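PDB 4P56: putative extracellular solute-binding protein from Bordetella bronchiseptica, which probably serves as the periplasmic receptor of a TRAP transporter, binding mandelate and presumably delivering it or related acids to the membrane components. Local coordinates for residues V27-L35 / V85-Y94; D163-V171 / L198-F209. One frame throughout, in Å; residues are numbered along the deposited sequence.

Contact 1. Residues V27-L35 / V85-Y94. With RMN ((R)-mandelic acid), chain D.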
# COMPACT_ATOMS: atom_id res chain seq x y z
N VAL A 27 -18.02 18.65 14.67
CA VAL A 27 -18.05 17.27 14.16
C VAL A 27 -16.77 16.51 14.49
O VAL A 27 -15.67 16.90 14.08
CB VAL A 27 -18.27 17.22 12.65
CG1 VAL A 27 -18.15 15.77 12.15
CG2 VAL A 27 -19.63 17.77 12.27
N GLU A 28 -16.95 15.42 15.21
CA GLU A 28 -15.89 14.50 15.54
C GLU A 28 -16.05 13.28 14.64
O GLU A 28 -17.07 12.61 14.67
CB GLU A 28 -16.01 14.12 17.02
CG GLU A 28 -14.80 13.44 17.56
CD GLU A 28 -14.83 13.35 19.07
OE1 GLU A 28 -15.90 13.04 19.63
OE2 GLU A 28 -13.78 13.56 19.70
N LEU A 29 -15.06 13.02 13.82
CA LEU A 29 -15.10 11.90 12.92
C LEU A 29 -14.43 10.70 13.57
O LEU A 29 -13.26 10.77 13.97
CB LEU A 29 -14.40 12.27 11.63
CG LEU A 29 -15.07 13.41 10.84
CD1 LEU A 29 -14.11 13.92 9.75
CD2 LEU A 29 -16.38 12.94 10.22
N THR A 30 -15.12 9.59 13.67
CA THR A 30 -14.47 8.43 14.24
C THR A 30 -13.60 7.77 13.15
O THR A 30 -13.96 7.75 11.97
CB THR A 30 -15.47 7.41 14.81
OG1 THR A 30 -16.44 7.05 13.81
CG2 THR A 30 -16.19 8.02 16.02
N LEU A 31 -12.47 7.23 13.59
CA LEU A 31 -11.47 6.59 12.76
C LEU A 31 -11.18 5.19 13.31
O LEU A 31 -10.85 5.06 14.48
CB LEU A 31 -10.20 7.44 12.77
CG LEU A 31 -8.95 6.77 12.23
CD1 LEU A 31 -9.06 6.48 10.73
CD2 LEU A 31 -7.75 7.69 12.53
N SER A 32 -11.31 4.15 12.50
CA SER A 32 -10.86 2.82 12.92
C SER A 32 -9.59 2.45 12.18
O SER A 32 -9.48 2.67 10.98
CB SER A 32 -11.92 1.74 12.64
OG SER A 32 -11.52 0.48 13.17
N SER A 33 -8.64 1.87 12.90
CA SER A 33 -7.41 1.36 12.31
C SER A 33 -7.20 -0.14 12.56
O SER A 33 -7.43 -0.63 13.68
CB SER A 33 -6.23 2.10 12.90
OG SER A 33 -5.04 1.44 12.55
N TRP A 34 -6.78 -0.86 11.53
CA TRP A 34 -6.49 -2.28 11.66
C TRP A 34 -4.99 -2.51 11.82
O TRP A 34 -4.52 -3.64 11.82
CB TRP A 34 -7.06 -3.07 10.48
CG TRP A 34 -6.86 -2.46 9.09
CD1 TRP A 34 -7.67 -1.56 8.48
CD2 TRP A 34 -5.77 -2.70 8.17
NE1 TRP A 34 -7.18 -1.23 7.24
CE2 TRP A 34 -6.02 -1.93 7.03
CE3 TRP A 34 -4.63 -3.50 8.21
CZ2 TRP A 34 -5.15 -1.91 5.92
CZ3 TRP A 34 -3.77 -3.49 7.12
CH2 TRP A 34 -4.03 -2.70 6.00
N LEU A 35 -4.24 -1.40 11.97
CA LEU A 35 -2.81 -1.44 12.31
C LEU A 35 -2.58 -0.93 13.73
O LEU A 35 -3.34 -0.11 14.22
CB LEU A 35 -2.03 -0.57 11.35
CG LEU A 35 -2.01 -1.10 9.91
CD1 LEU A 35 -1.32 -0.11 8.95
CD2 LEU A 35 -1.32 -2.47 9.87
N VAL A 85 -18.22 3.51 11.21
CA VAL A 85 -17.18 4.50 11.52
C VAL A 85 -17.13 5.49 10.39
O VAL A 85 -17.63 5.20 9.29
CB VAL A 85 -15.76 3.87 11.70
CG1 VAL A 85 -15.77 2.88 12.86
CG2 VAL A 85 -15.29 3.20 10.41
N ASP A 86 -16.53 6.65 10.64
CA ASP A 86 -16.58 7.73 9.67
C ASP A 86 -15.43 7.67 8.65
O ASP A 86 -15.64 7.99 7.49
CB ASP A 86 -16.55 9.09 10.37
CG ASP A 86 -17.82 9.38 11.15
OD1 ASP A 86 -18.93 9.17 10.60
OD2 ASP A 86 -17.71 9.81 12.33
N VAL A 87 -14.24 7.28 9.11
CA VAL A 87 -13.03 7.34 8.31
C VAL A 87 -12.18 6.10 8.53
O VAL A 87 -12.09 5.58 9.63
CB VAL A 87 -12.19 8.59 8.69
CG1 VAL A 87 -10.86 8.63 7.95
CG2 VAL A 87 -13.03 9.87 8.46
N THR A 88 -11.56 5.61 7.46
CA THR A 88 -10.56 4.59 7.62
C THR A 88 -9.60 4.57 6.45
O THR A 88 -9.73 5.36 5.53
CB THR A 88 -11.18 3.19 7.78
OG1 THR A 88 -10.20 2.34 8.34
CG2 THR A 88 -11.61 2.65 6.44
N PHE A 89 -8.65 3.64 6.50
CA PHE A 89 -7.82 3.31 5.33
C PHE A 89 -8.01 1.85 4.96
O PHE A 89 -8.25 1.00 5.83
CB PHE A 89 -6.34 3.59 5.62
CG PHE A 89 -5.81 2.84 6.79
CD1 PHE A 89 -6.04 3.28 8.09
CD2 PHE A 89 -5.08 1.68 6.61
CE1 PHE A 89 -5.56 2.57 9.19
CE2 PHE A 89 -4.58 0.97 7.72
CZ PHE A 89 -4.81 1.42 8.99
N VAL A 90 -7.93 1.56 3.67
CA VAL A 90 -8.13 0.19 3.20
C VAL A 90 -7.04 -0.15 2.23
O VAL A 90 -6.59 0.72 1.48
CB VAL A 90 -9.51 0.02 2.50
CG1 VAL A 90 -10.65 0.21 3.48
CG2 VAL A 90 -9.65 0.98 1.33
N SER A 91 -6.61 -1.41 2.22
CA SER A 91 -5.62 -1.83 1.25
C SER A 91 -6.31 -2.35 -0.01
O SER A 91 -7.15 -3.21 0.07
CB SER A 91 -4.71 -2.92 1.78
OG SER A 91 -3.93 -3.43 0.69
N HIS A 92 -5.87 -1.85 -1.15
CA HIS A 92 -6.43 -2.26 -2.42
C HIS A 92 -6.16 -3.72 -2.71
O HIS A 92 -6.89 -4.35 -3.47
CB HIS A 92 -5.87 -1.37 -3.51
CG HIS A 92 -6.48 -0.02 -3.47
ND1 HIS A 92 -5.75 1.14 -3.61
CD2 HIS A 92 -7.76 0.35 -3.32
CE1 HIS A 92 -6.56 2.17 -3.52
NE2 HIS A 92 -7.79 1.72 -3.35
N ALA A 93 -5.15 -4.27 -2.05
CA ALA A 93 -4.86 -5.69 -2.16
C ALA A 93 -5.91 -6.60 -1.51
O ALA A 93 -5.96 -7.80 -1.81
CB ALA A 93 -3.45 -5.99 -1.55
N TYR A 94 -6.70 -6.08 -0.59
CA TYR A 94 -7.52 -6.94 0.25
C TYR A 94 -8.89 -7.25 -0.39
O TYR A 94 -9.70 -7.91 0.24
CB TYR A 94 -7.72 -6.27 1.60
CG TYR A 94 -6.45 -6.19 2.40
CD1 TYR A 94 -5.22 -6.71 1.89
CD2 TYR A 94 -6.44 -5.62 3.66
CE1 TYR A 94 -4.06 -6.62 2.64
CE2 TYR A 94 -5.27 -5.54 4.42
CZ TYR A 94 -4.09 -6.03 3.89
OH TYR A 94 -3.00 -5.93 4.70
C1 RMN D . 0.53 -3.78 3.94
C2 RMN D . -0.32 -3.25 4.89
C3 RMN D . 0.19 -2.59 6.00
C4 RMN D . 1.56 -2.51 6.20
C5 RMN D . 2.42 -3.05 5.25
C6 RMN D . 1.90 -3.68 4.13
C7 RMN D . -0.02 -4.50 2.74
C10 RMN D . 0.19 -5.98 2.93
O8 RMN D . 0.63 -4.18 1.57
O11 RMN D . 1.26 -6.56 2.53
O12 RMN D . -0.69 -6.64 3.55

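Contact 2. Residues D163-V171 / L198-F209. With RMN ((R)-mandelic acid), chain D.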
# COMPACT_ATOMS: atom_id res chain seq x y z
N ASP A 163 14.64 -20.19 -6.88
CA ASP A 163 14.54 -20.19 -5.42
C ASP A 163 13.13 -19.86 -4.91
O ASP A 163 12.78 -20.22 -3.78
CB ASP A 163 15.56 -19.22 -4.79
CG ASP A 163 17.01 -19.66 -4.97
OD1 ASP A 163 17.27 -20.87 -5.13
OD2 ASP A 163 17.90 -18.78 -4.91
N PHE A 164 12.31 -19.19 -5.72
CA PHE A 164 10.93 -18.91 -5.32
C PHE A 164 10.05 -20.15 -5.38
O PHE A 164 8.95 -20.16 -4.79
CB PHE A 164 10.28 -17.89 -6.25
CG PHE A 164 10.69 -16.46 -6.02
CD1 PHE A 164 10.29 -15.78 -4.88
CD2 PHE A 164 11.39 -15.76 -6.99
CE1 PHE A 164 10.65 -14.43 -4.70
CE2 PHE A 164 11.75 -14.43 -6.80
CZ PHE A 164 11.37 -13.77 -5.66
N GLN A 165 10.45 -21.16 -6.14
CA GLN A 165 9.52 -22.24 -6.45
C GLN A 165 9.09 -22.94 -5.17
O GLN A 165 9.92 -23.44 -4.41
CB GLN A 165 10.11 -23.25 -7.45
CG GLN A 165 9.02 -24.17 -8.07
CD GLN A 165 8.04 -23.41 -8.99
OE1 GLN A 165 8.46 -22.71 -9.92
NE2 GLN A 165 6.73 -23.55 -8.74
N GLY A 166 7.79 -22.97 -4.92
CA GLY A 166 7.26 -23.68 -3.78
C GLY A 166 7.23 -22.92 -2.46
O GLY A 166 6.60 -23.41 -1.51
N LEU A 167 7.88 -21.76 -2.35
CA LEU A 167 7.82 -21.01 -1.11
C LEU A 167 6.40 -20.53 -0.84
O LEU A 167 5.74 -19.94 -1.71
CB LEU A 167 8.72 -19.79 -1.13
CG LEU A 167 10.20 -20.00 -1.41
CD1 LEU A 167 10.92 -18.66 -1.34
CD2 LEU A 167 10.77 -21.00 -0.41
N LYS A 168 5.97 -20.73 0.40
CA LYS A 168 4.69 -20.23 0.85
C LYS A 168 4.91 -18.83 1.38
O LYS A 168 5.57 -18.62 2.43
CB LYS A 168 4.09 -21.17 1.90
CG LYS A 168 3.89 -22.57 1.42
CD LYS A 168 3.22 -23.45 2.47
CE LYS A 168 3.10 -24.92 2.02
NZ LYS A 168 4.45 -25.51 1.81
N ILE A 169 4.41 -17.86 0.64
CA ILE A 169 4.69 -16.46 0.91
C ILE A 169 3.45 -15.69 1.30
O ILE A 169 2.49 -15.59 0.52
CB ILE A 169 5.28 -15.77 -0.34
CG1 ILE A 169 6.58 -16.45 -0.79
CG2 ILE A 169 5.57 -14.31 -0.02
CD1 ILE A 169 7.71 -16.41 0.27
N ARG A 170 3.46 -15.13 2.50
CA ARG A 170 2.38 -14.26 2.92
C ARG A 170 2.38 -13.01 2.05
O ARG A 170 3.35 -12.25 2.04
CB ARG A 170 2.59 -13.87 4.39
CG ARG A 170 1.35 -13.35 5.13
CD ARG A 170 0.70 -12.06 4.59
NE ARG A 170 1.63 -11.03 4.16
CZ ARG A 170 1.30 -9.76 3.87
NH1 ARG A 170 0.06 -9.30 4.05
NH2 ARG A 170 2.23 -8.93 3.44
N VAL A 171 1.30 -12.79 1.33
CA VAL A 171 1.12 -11.57 0.58
C VAL A 171 -0.19 -10.87 0.95
O VAL A 171 -1.12 -11.51 1.42
CB VAL A 171 1.12 -11.86 -0.94
CG1 VAL A 171 2.45 -12.48 -1.36
CG2 VAL A 171 -0.02 -12.82 -1.28
N LEU A 198 1.73 -16.42 11.07
CA LEU A 198 1.98 -17.35 9.98
C LEU A 198 3.47 -17.69 9.86
O LEU A 198 3.84 -18.80 9.47
CB LEU A 198 1.50 -16.77 8.65
CG LEU A 198 -0.02 -16.73 8.45
CD1 LEU A 198 -0.33 -15.83 7.28
CD2 LEU A 198 -0.58 -18.13 8.23
N LEU A 199 4.32 -16.71 10.15
CA LEU A 199 5.76 -16.92 10.06
C LEU A 199 6.30 -17.60 11.30
O LEU A 199 7.13 -18.52 11.20
CB LEU A 199 6.48 -15.58 9.85
CG LEU A 199 6.34 -15.04 8.42
CD1 LEU A 199 6.76 -13.59 8.38
CD2 LEU A 199 7.14 -15.86 7.42
N SER A 200 5.88 -17.13 12.46
CA SER A 200 6.38 -17.70 13.72
C SER A 200 6.05 -19.19 13.83
O SER A 200 6.85 -19.95 14.39
CB SER A 200 5.83 -16.95 14.93
OG SER A 200 4.43 -17.09 15.04
N THR A 201 4.90 -19.60 13.30
CA THR A 201 4.45 -20.99 13.41
C THR A 201 4.99 -21.87 12.30
O THR A 201 4.88 -23.11 12.36
CB THR A 201 2.92 -21.12 13.41
OG1 THR A 201 2.39 -20.60 12.17
CG2 THR A 201 2.31 -20.36 14.58
N GLY A 202 5.61 -21.24 11.30
CA GLY A 202 6.17 -21.95 10.17
C GLY A 202 5.18 -22.35 9.08
O GLY A 202 5.51 -23.18 8.25
N VAL A 203 3.98 -21.76 9.08
CA VAL A 203 3.01 -21.99 8.01
C VAL A 203 3.53 -21.35 6.74
O VAL A 203 3.53 -21.97 5.69
CB VAL A 203 1.64 -21.39 8.34
CG1 VAL A 203 0.71 -21.47 7.12
CG2 VAL A 203 1.03 -22.10 9.57
N ALA A 204 3.99 -20.10 6.85
CA ALA A 204 4.61 -19.39 5.74
C ALA A 204 6.13 -19.49 5.79
O ALA A 204 6.70 -19.51 6.89
CB ALA A 204 4.18 -17.95 5.77
N ASP A 205 6.76 -19.56 4.61
CA ASP A 205 8.21 -19.59 4.45
C ASP A 205 8.78 -18.19 4.36
O ASP A 205 10.00 -18.00 4.40
CB ASP A 205 8.58 -20.28 3.13
CG ASP A 205 8.20 -21.73 3.13
OD1 ASP A 205 8.65 -22.46 4.03
OD2 ASP A 205 7.45 -22.12 2.22
N GLY A 206 7.90 -17.22 4.16
CA GLY A 206 8.34 -15.89 3.84
C GLY A 206 7.19 -14.93 3.67
O GLY A 206 6.02 -15.27 3.91
N VAL A 207 7.54 -13.70 3.33
CA VAL A 207 6.57 -12.61 3.28
C VAL A 207 7.04 -11.55 2.32
O VAL A 207 8.24 -11.29 2.22
CB VAL A 207 6.29 -11.99 4.68
CG1 VAL A 207 7.56 -11.48 5.34
CG2 VAL A 207 5.29 -10.85 4.58
N PHE A 208 6.10 -10.99 1.59
CA PHE A 208 6.37 -9.84 0.73
C PHE A 208 5.92 -8.64 1.57
O PHE A 208 4.74 -8.53 1.92
CB PHE A 208 5.57 -9.90 -0.61
CG PHE A 208 6.17 -10.79 -1.67
CD1 PHE A 208 7.29 -11.56 -1.43
CD2 PHE A 208 5.57 -10.88 -2.95
CE1 PHE A 208 7.82 -12.36 -2.43
CE2 PHE A 208 6.10 -11.67 -3.93
CZ PHE A 208 7.23 -12.42 -3.66
N PHE A 209 6.87 -7.80 1.96
CA PHE A 209 6.60 -6.58 2.73
C PHE A 209 7.59 -5.50 2.30
O PHE A 209 8.66 -5.82 1.76
CB PHE A 209 6.86 -6.85 4.21
CG PHE A 209 5.63 -7.07 5.05
CD1 PHE A 209 4.40 -6.57 4.69
CD2 PHE A 209 5.75 -7.72 6.26
CE1 PHE A 209 3.29 -6.75 5.51
CE2 PHE A 209 4.64 -7.91 7.08
CZ PHE A 209 3.42 -7.42 6.70
C1 RMN D . 0.53 -3.78 3.94
C2 RMN D . -0.32 -3.25 4.89
C3 RMN D . 0.19 -2.59 6.00
C4 RMN D . 1.56 -2.51 6.20
C5 RMN D . 2.42 -3.05 5.25
C6 RMN D . 1.90 -3.68 4.13
C7 RMN D . -0.02 -4.50 2.74
C10 RMN D . 0.19 -5.98 2.93
O8 RMN D . 0.63 -4.18 1.57
O11 RMN D . 1.26 -6.56 2.53
O12 RMN D . -0.69 -6.64 3.55
O HOH W 1 8.25 -24.45 0.59
O HOH W 2 6.63 -24.51 3.41

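Contact 1. Residues V27-L35 / V85-Y94
Asp86 and Thr30 grip each other at the start of the contact. Thr30 N donates to Asp86 OD2 at 2.9 Å, on the anti lone pair of that oxygen. In return Asp86 N donates to Thr30 OG1 at 3.2 Å. Further along, Thr30 O takes Val87 N and Ser32 N reaches Val87 O. Thr88 OG1 donates to Ser32 O at 2.8 Å. The last polar link is a side-chain one: Trp34 NE1 donates to Phe89 O at 2.8 Å, nearly in the indole plane, which fixes the turn of the indole.

Phe89 has its CG between its own backbone N and carbonyl carbon (chi1 58°), and this brings CE2 over one face of the indole, 3.3 Å from Trp34 CE2. Tyr94 CE2 lies over the opposite face, 3.5 Å from Trp34 CH2. Both ring pairs are oblique. Tyr94 OH then donates to O12 of (R)-mandelate at 2.7 Å. Trp34 and Tyr94 line the ligand pocket, and Phe89 backs the indole from the face away from Tyr94.

Helix 40-56 packs on Leu31, Ser33, Leu35 and Phe89. Helix 76-81 touches Val85 and Thr88. Strand 28-31 pairs with strand 62-65, and strand 87-91 with strand 237-242.

Contact 2. Residues D163-V171 / L198-F209
Strands 168-171 and 206-209 run parallel at 31°, with Arg170 N to Gly206 O and Phe208 N to Arg170 O as regular rungs and Lys168 O taking Asp205 N just before them. Asp205 closes the outer end. Its OD2 receives Lys168 N at 2.7 Å on the anti lone pair, almost straight at 176°. Water 2 accepts from Lys168 NZ and is within hydrogen-bonding reach of the same OD2, to which it probably donates. The two charged ends are too far apart for a salt bridge and meet through this water instead.

Ile169 CG2 sits over the face of the Phe208 ring, 4.0 Å from its centroid, a CH-pi contact. Val171 CG1 lies alongside the same ring, and Phe164 CE1 comes to its edge. Next to them, Ile169 CD1 packs on Gly206, 3.7 Å from its CA.

Arg170 leaves the sheet on the face it shares with Val207. Bends at chi2 and chi3 (chi3 -40°) carry the guanidinium back to the ligand. NH1 donates to O12 of (R)-mandelate at 2.8 Å and NH2 to O11 at 2.7 Å, both nearly straight. The carboxylate carbon lies in the guanidinium plane, so this is a two-pronged grip. Phe209 covers one face of the guanidinium in an off-centre cation-pi contact. NH2 also makes a weak bond to Phe208 O, and NH1 a bond to Lys190 O outside the contact.

NE is buried and has no partner in the model; Val207 CG2 lies 3.7 Å from it. Ligand, carbonyls and the Phe209 ring together fix how the guanidinium is turned. A buried positive charge held in this way should favour the ionised form of the acid, consistent with the carboxylate-binding arginine of TRAP solute receptors.

How the contacts relate
Both contacts are largely buried and join strands to strands, but contact 2 lies inside one mixed sheet, whereas contact 1 joins strands of two sheets through a single bridge. Their centres are 28 Å apart and their nearest atoms about 5 Å, without touching; (R)-mandelate bridges them. Each closes one end with an aspartate that binds a backbone N of the other segment. Contact 2 has waters and a lysine at that end. At the ligand end their chemistry differs. Contact 1 offers an aromatic cluster and a neutral hydroxyl, whereas contact 2 offers a charged guanidinium. Both reach O12 of the acid, so closure round the ligand appears to draw on both sides.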